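Local coordinates for DNA repair and recombination protein RadB (Thermococcus kodakarensis, PDB 2CVH), which probably takes part in DNA repair and homologous recombination, binding DNA and ATP with very weak ATPase activity but without promoting strand exchange, at residues V102-S113 with I141-I152. Numbering follows the deposited sequence.
Sequences VDSNFALVVVDS and IARKHNIPVIVI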
loop_
_atom_site.group_PDB
_atom_site.type_symbol
_atom_site.label_atom_id
_atom_site.label_comp_id
_atom_site.label_asym_id
_atom_site.label_seq_id
_atom_site.Cartn_x
_atom_site.Cartn_y
_atom_site.Cartn_z
ATOM N N VAL A 102 10.375 -12.535 5.947
ATOM C CA VAL A 102 9.627 -11.805 6.955
ATOM C C VAL A 102 9.630 -12.534 8.284
ATOM O O VAL A 102 9.150 -13.657 8.378
ATOM C CB VAL A 102 8.153 -11.587 6.508
ATOM C CG1 VAL A 102 7.384 -10.799 7.577
ATOM C CG2 VAL A 102 8.103 -10.868 5.160
ATOM N N ASP A 103 10.133 -11.874 9.319
ATOM C CA ASP A 103 10.170 -12.451 10.660
ATOM C C ASP A 103 9.580 -11.453 11.629
ATOM O O ASP A 103 9.078 -10.414 11.216
ATOM C CB ASP A 103 11.610 -12.768 11.071
ATOM C CG ASP A 103 12.588 -11.670 10.678
ATOM O OD1 ASP A 103 13.529 -11.961 9.908
ATOM O OD2 ASP A 103 12.417 -10.518 11.129
ATOM N N SER A 104 9.707 -11.727 12.917
ATOM C CA SER A 104 9.186 -10.844 13.947
ATOM C C SER A 104 9.840 -9.455 14.020
ATOM O O SER A 104 9.443 -8.620 14.834
ATOM C CB SER A 104 9.270 -11.544 15.303
ATOM O OG SER A 104 10.508 -12.236 15.422
ATOM N N ASN A 105 10.855 -9.219 13.195
ATOM C CA ASN A 105 11.549 -7.928 13.171
ATOM C C ASN A 105 10.839 -6.928 12.266
ATOM O O ASN A 105 11.115 -5.726 12.318
ATOM C CB ASN A 105 12.990 -8.082 12.695
ATOM C CG ASN A 105 13.957 -8.384 13.824
ATOM O OD1 ASN A 105 14.891 -9.173 13.648
ATOM N ND2 ASN A 105 13.778 -7.729 14.965
ATOM N N PHE A 106 9.951 -7.446 11.422
ATOM C CA PHE A 106 9.173 -6.635 10.491
ATOM C C PHE A 106 7.879 -6.072 11.090
ATOM O O PHE A 106 7.179 -6.751 11.865
ATOM C CB PHE A 106 8.846 -7.465 9.254
ATOM C CG PHE A 106 10.016 -7.710 8.384
ATOM C CD1 PHE A 106 11.081 -8.487 8.835
ATOM C CD2 PHE A 106 10.077 -7.153 7.119
ATOM C CE1 PHE A 106 12.203 -8.717 8.027
ATOM C CE2 PHE A 106 11.186 -7.370 6.300
ATOM C CZ PHE A 106 12.257 -8.156 6.755
ATOM N N ALA A 107 7.567 -4.826 10.726
ATOM C CA ALA A 107 6.342 -4.177 11.190
ATOM C C ALA A 107 5.340 -4.050 10.055
ATOM O O ALA A 107 4.135 -4.007 10.305
ATOM C CB ALA A 107 6.630 -2.802 11.763
ATOM N N LEU A 108 5.819 -4.171 8.822
ATOM C CA LEU A 108 4.973 -3.970 7.657
ATOM C C LEU A 108 5.536 -4.567 6.386
ATOM O O LEU A 108 6.750 -4.681 6.227
ATOM C CB LEU A 108 4.856 -2.443 7.432
ATOM C CG LEU A 108 3.985 -1.803 6.341
ATOM C CD1 LEU A 108 2.521 -1.955 6.766
ATOM C CD2 LEU A 108 4.346 -0.311 6.166
ATOM N N VAL A 109 4.636 -4.906 5.464
ATOM C CA VAL A 109 5.000 -5.426 4.144
ATOM C C VAL A 109 4.269 -4.474 3.188
ATOM O O VAL A 109 3.144 -4.065 3.469
ATOM C CB VAL A 109 4.480 -6.901 3.894
ATOM C CG1 VAL A 109 4.832 -7.363 2.489
ATOM C CG2 VAL A 109 5.074 -7.873 4.920
ATOM N N VAL A 110 4.909 -4.112 2.084
ATOM C CA VAL A 110 4.313 -3.230 1.090
ATOM C C VAL A 110 4.616 -3.845 -0.245
ATOM O O VAL A 110 5.751 -4.247 -0.492
ATOM C CB VAL A 110 4.930 -1.787 1.094
ATOM C CG1 VAL A 110 4.275 -0.952 -0.000
ATOM C CG2 VAL A 110 4.778 -1.114 2.478
ATOM N N VAL A 111 3.593 -4.018 -1.074
ATOM C CA VAL A 111 3.817 -4.556 -2.409
ATOM C C VAL A 111 3.395 -3.431 -3.335
ATOM O O VAL A 111 2.384 -2.776 -3.091
ATOM C CB VAL A 111 3.017 -5.854 -2.682
ATOM C CG1 VAL A 111 3.389 -6.401 -4.059
ATOM C CG2 VAL A 111 3.329 -6.905 -1.605
ATOM N N ASP A 112 4.188 -3.169 -4.364
ATOM C CA ASP A 112 3.897 -2.072 -5.271
ATOM C C ASP A 112 4.336 -2.469 -6.662
ATOM O O ASP A 112 5.471 -2.221 -7.041
ATOM C CB ASP A 112 4.672 -0.833 -4.786
ATOM C CG ASP A 112 4.369 0.432 -5.583
ATOM O OD1 ASP A 112 3.712 0.377 -6.648
ATOM O OD2 ASP A 112 4.809 1.504 -5.118
ATOM N N SER A 113 3.423 -2.982 -7.471
ATOM C CA SER A 113 2.026 -3.160 -7.116
ATOM C C SER A 113 1.579 -4.495 -7.681
ATOM O O SER A 113 1.275 -5.416 -6.934
ATOM C CB SER A 113 1.211 -2.040 -7.760
ATOM O OG SER A 113 1.487 -1.922 -9.146
ATOM N N ILE A 141 1.218 -14.439 5.101
ATOM C CA ILE A 141 2.303 -13.705 5.766
ATOM C C ILE A 141 1.727 -12.754 6.822
ATOM O O ILE A 141 2.200 -12.732 7.971
ATOM C CB ILE A 141 3.198 -12.887 4.755
ATOM C CG1 ILE A 141 4.006 -13.841 3.868
ATOM C CG2 ILE A 141 4.143 -11.935 5.497
ATOM C CD1 ILE A 141 4.626 -13.171 2.651
ATOM N N ALA A 142 0.682 -12.011 6.452
ATOM C CA ALA A 142 0.062 -11.055 7.366
ATOM C C ALA A 142 -0.481 -11.744 8.609
ATOM O O ALA A 142 -0.377 -11.236 9.728
ATOM C CB ALA A 142 -1.039 -10.301 6.648
ATOM N N ARG A 143 -1.046 -12.922 8.429
ATOM C CA ARG A 143 -1.610 -13.646 9.564
ATOM C C ARG A 143 -0.575 -14.314 10.452
ATOM O O ARG A 143 -0.720 -14.325 11.680
ATOM C CB ARG A 143 -2.613 -14.673 9.077
ATOM C CG ARG A 143 -3.658 -14.032 8.269
ATOM C CD ARG A 143 -4.944 -14.022 8.987
ATOM N NE ARG A 143 -5.854 -14.866 8.235
ATOM C CZ ARG A 143 -7.063 -14.491 7.865
ATOM N NH1 ARG A 143 -7.502 -13.275 8.190
ATOM N NH2 ARG A 143 -7.817 -15.337 7.169
ATOM N N LYS A 144 0.467 -14.872 9.854
ATOM C CA LYS A 144 1.477 -15.518 10.667
ATOM C C LYS A 144 2.214 -14.519 11.566
ATOM O O LYS A 144 2.563 -14.842 12.706
ATOM C CB LYS A 144 2.462 -16.298 9.793
ATOM C CG LYS A 144 1.829 -17.414 8.963
ATOM C CD LYS A 144 0.817 -18.247 9.764
ATOM C CE LYS A 144 -0.630 -17.858 9.411
ATOM N NZ LYS A 144 -1.653 -18.311 10.408
ATOM N N HIS A 145 2.412 -13.299 11.076
ATOM C CA HIS A 145 3.131 -12.282 11.846
ATOM C C HIS A 145 2.262 -11.191 12.434
ATOM O O HIS A 145 2.740 -10.323 13.164
ATOM C CB HIS A 145 4.214 -11.659 10.965
ATOM C CG HIS A 145 5.173 -12.665 10.418
ATOM N ND1 HIS A 145 5.105 -13.124 9.124
ATOM C CD2 HIS A 145 6.166 -13.365 11.013
ATOM C CE1 HIS A 145 6.011 -14.067 8.944
ATOM N NE2 HIS A 145 6.666 -14.230 10.076
ATOM N N ASN A 146 0.974 -11.252 12.152
ATOM C CA ASN A 146 0.048 -10.248 12.638
ATOM C C ASN A 146 0.560 -8.847 12.352
ATOM O O ASN A 146 0.790 -8.056 13.263
ATOM C CB ASN A 146 -0.233 -10.373 14.128
ATOM C CG ASN A 146 -1.560 -9.736 14.492
ATOM O OD1 ASN A 146 -2.381 -9.511 13.622
ATOM N ND2 ASN A 146 -1.779 -9.464 15.761
ATOM N N ILE A 147 0.780 -8.556 11.080
ATOM C CA ILE A 147 1.234 -7.231 10.681
ATOM C C ILE A 147 0.436 -6.899 9.428
ATOM O O ILE A 147 -0.170 -7.789 8.823
ATOM C CB ILE A 147 2.748 -7.163 10.352
ATOM C CG1 ILE A 147 3.116 -8.216 9.311
ATOM C CG2 ILE A 147 3.581 -7.248 11.636
ATOM C CD1 ILE A 147 4.552 -8.064 8.785
ATOM N N PRO A 148 0.386 -5.605 9.058
ATOM C CA PRO A 148 -0.357 -5.213 7.868
ATOM C C PRO A 148 0.411 -5.474 6.594
ATOM O O PRO A 148 1.646 -5.530 6.595
ATOM C CB PRO A 148 -0.537 -3.704 8.061
ATOM C CG PRO A 148 -0.372 -3.497 9.563
ATOM C CD PRO A 148 0.772 -4.427 9.851
ATOM N N VAL A 149 -0.340 -5.732 5.532
ATOM C CA VAL A 149 0.215 -5.887 4.208
ATOM C C VAL A 149 -0.537 -4.858 3.351
ATOM O O VAL A 149 -1.751 -4.964 3.171
ATOM C CB VAL A 149 0.005 -7.278 3.613
ATOM C CG1 VAL A 149 0.560 -7.313 2.202
ATOM C CG2 VAL A 149 0.735 -8.324 4.438
ATOM N N ILE A 150 0.174 -3.821 2.914
ATOM C CA ILE A 150 -0.395 -2.788 2.064
ATOM C C ILE A 150 -0.150 -3.197 0.635
ATOM O O ILE A 150 0.972 -3.541 0.246
ATOM C CB ILE A 150 0.255 -1.404 2.311
ATOM C CG1 ILE A 150 -0.091 -0.901 3.714
ATOM C CG2 ILE A 150 -0.215 -0.406 1.230
ATOM C CD1 ILE A 150 0.796 0.255 4.207
ATOM N N VAL A 151 -1.224 -3.210 -0.141
ATOM C CA VAL A 151 -1.164 -3.571 -1.542
ATOM C C VAL A 151 -1.501 -2.294 -2.332
ATOM O O VAL A 151 -2.617 -1.780 -2.282
ATOM C CB VAL A 151 -2.183 -4.701 -1.857
ATOM C CG1 VAL A 151 -2.239 -4.932 -3.325
ATOM C CG2 VAL A 151 -1.779 -5.989 -1.154
ATOM N N ILE A 152 -0.505 -1.749 -3.003
ATOM C CA ILE A 152 -0.679 -0.537 -3.765
ATOM C C ILE A 152 -0.981 -0.870 -5.217
ATOM O O ILE A 152 -0.390 -1.776 -5.777
ATOM C CB ILE A 152 0.577 0.352 -3.619
ATOM C CG1 ILE A 152 0.586 0.990 -2.233
ATOM C CG2 ILE A 152 0.655 1.403 -4.727
ATOM C CD1 ILE A 152 1.913 1.655 -1.872
#
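V102 lays its CG1 methyl over one face of the H145 imidazole, a CH-pi contact 3.9 Å from the ring centroid and 24° off the normal. The opposite face has K144 CB above it, near the rim. H145 ND1 turns back to donate to I141 O at 3.1 Å, a bent bond with the acceptor tilted out of the ring plane. Since H145 N reaches that carbonyl too, from the other side of its plane, the last turn of the helix fixes the ring. Were H145 replaced by an alanine, V102 CG1 would probably lose the ring face it lies against and I141 O one of its two donors, opening a gap where the two segments first meet.

I147 comes next. With CG1 set between the backbone N and carbonyl carbon (chi1 54°), it carries CD1 to V109 CG2 at 3.9 Å, the two side chains crossing at about a right angle. I141 CG2 meets V102 and V109 on this same side, tying the helix end to the sheet.

From V109 on, strands 108-112 and 149-152 run parallel, 13° apart in direction. Four backbone bonds join them, from V109 N to P148 O through to I152 N to V111 O; V111 N points almost straight at I150 O, 3.0 Å away. On the other face L108 CD1 packs against I150 CD1 at 3.8 Å and also touches P148 CB, while V110 CG1 meets I152 CD1.

This is a beta-alpha-beta crossover of the RecA-like ATPase core: strand 106-112, helix 128-145, then strand 149-153 alongside. Strands 47-52 and 22-26 flank the pair, and helix 33-44 covers the I152 side, where I152 touches K33 of the predicted ATP-binding P-loop.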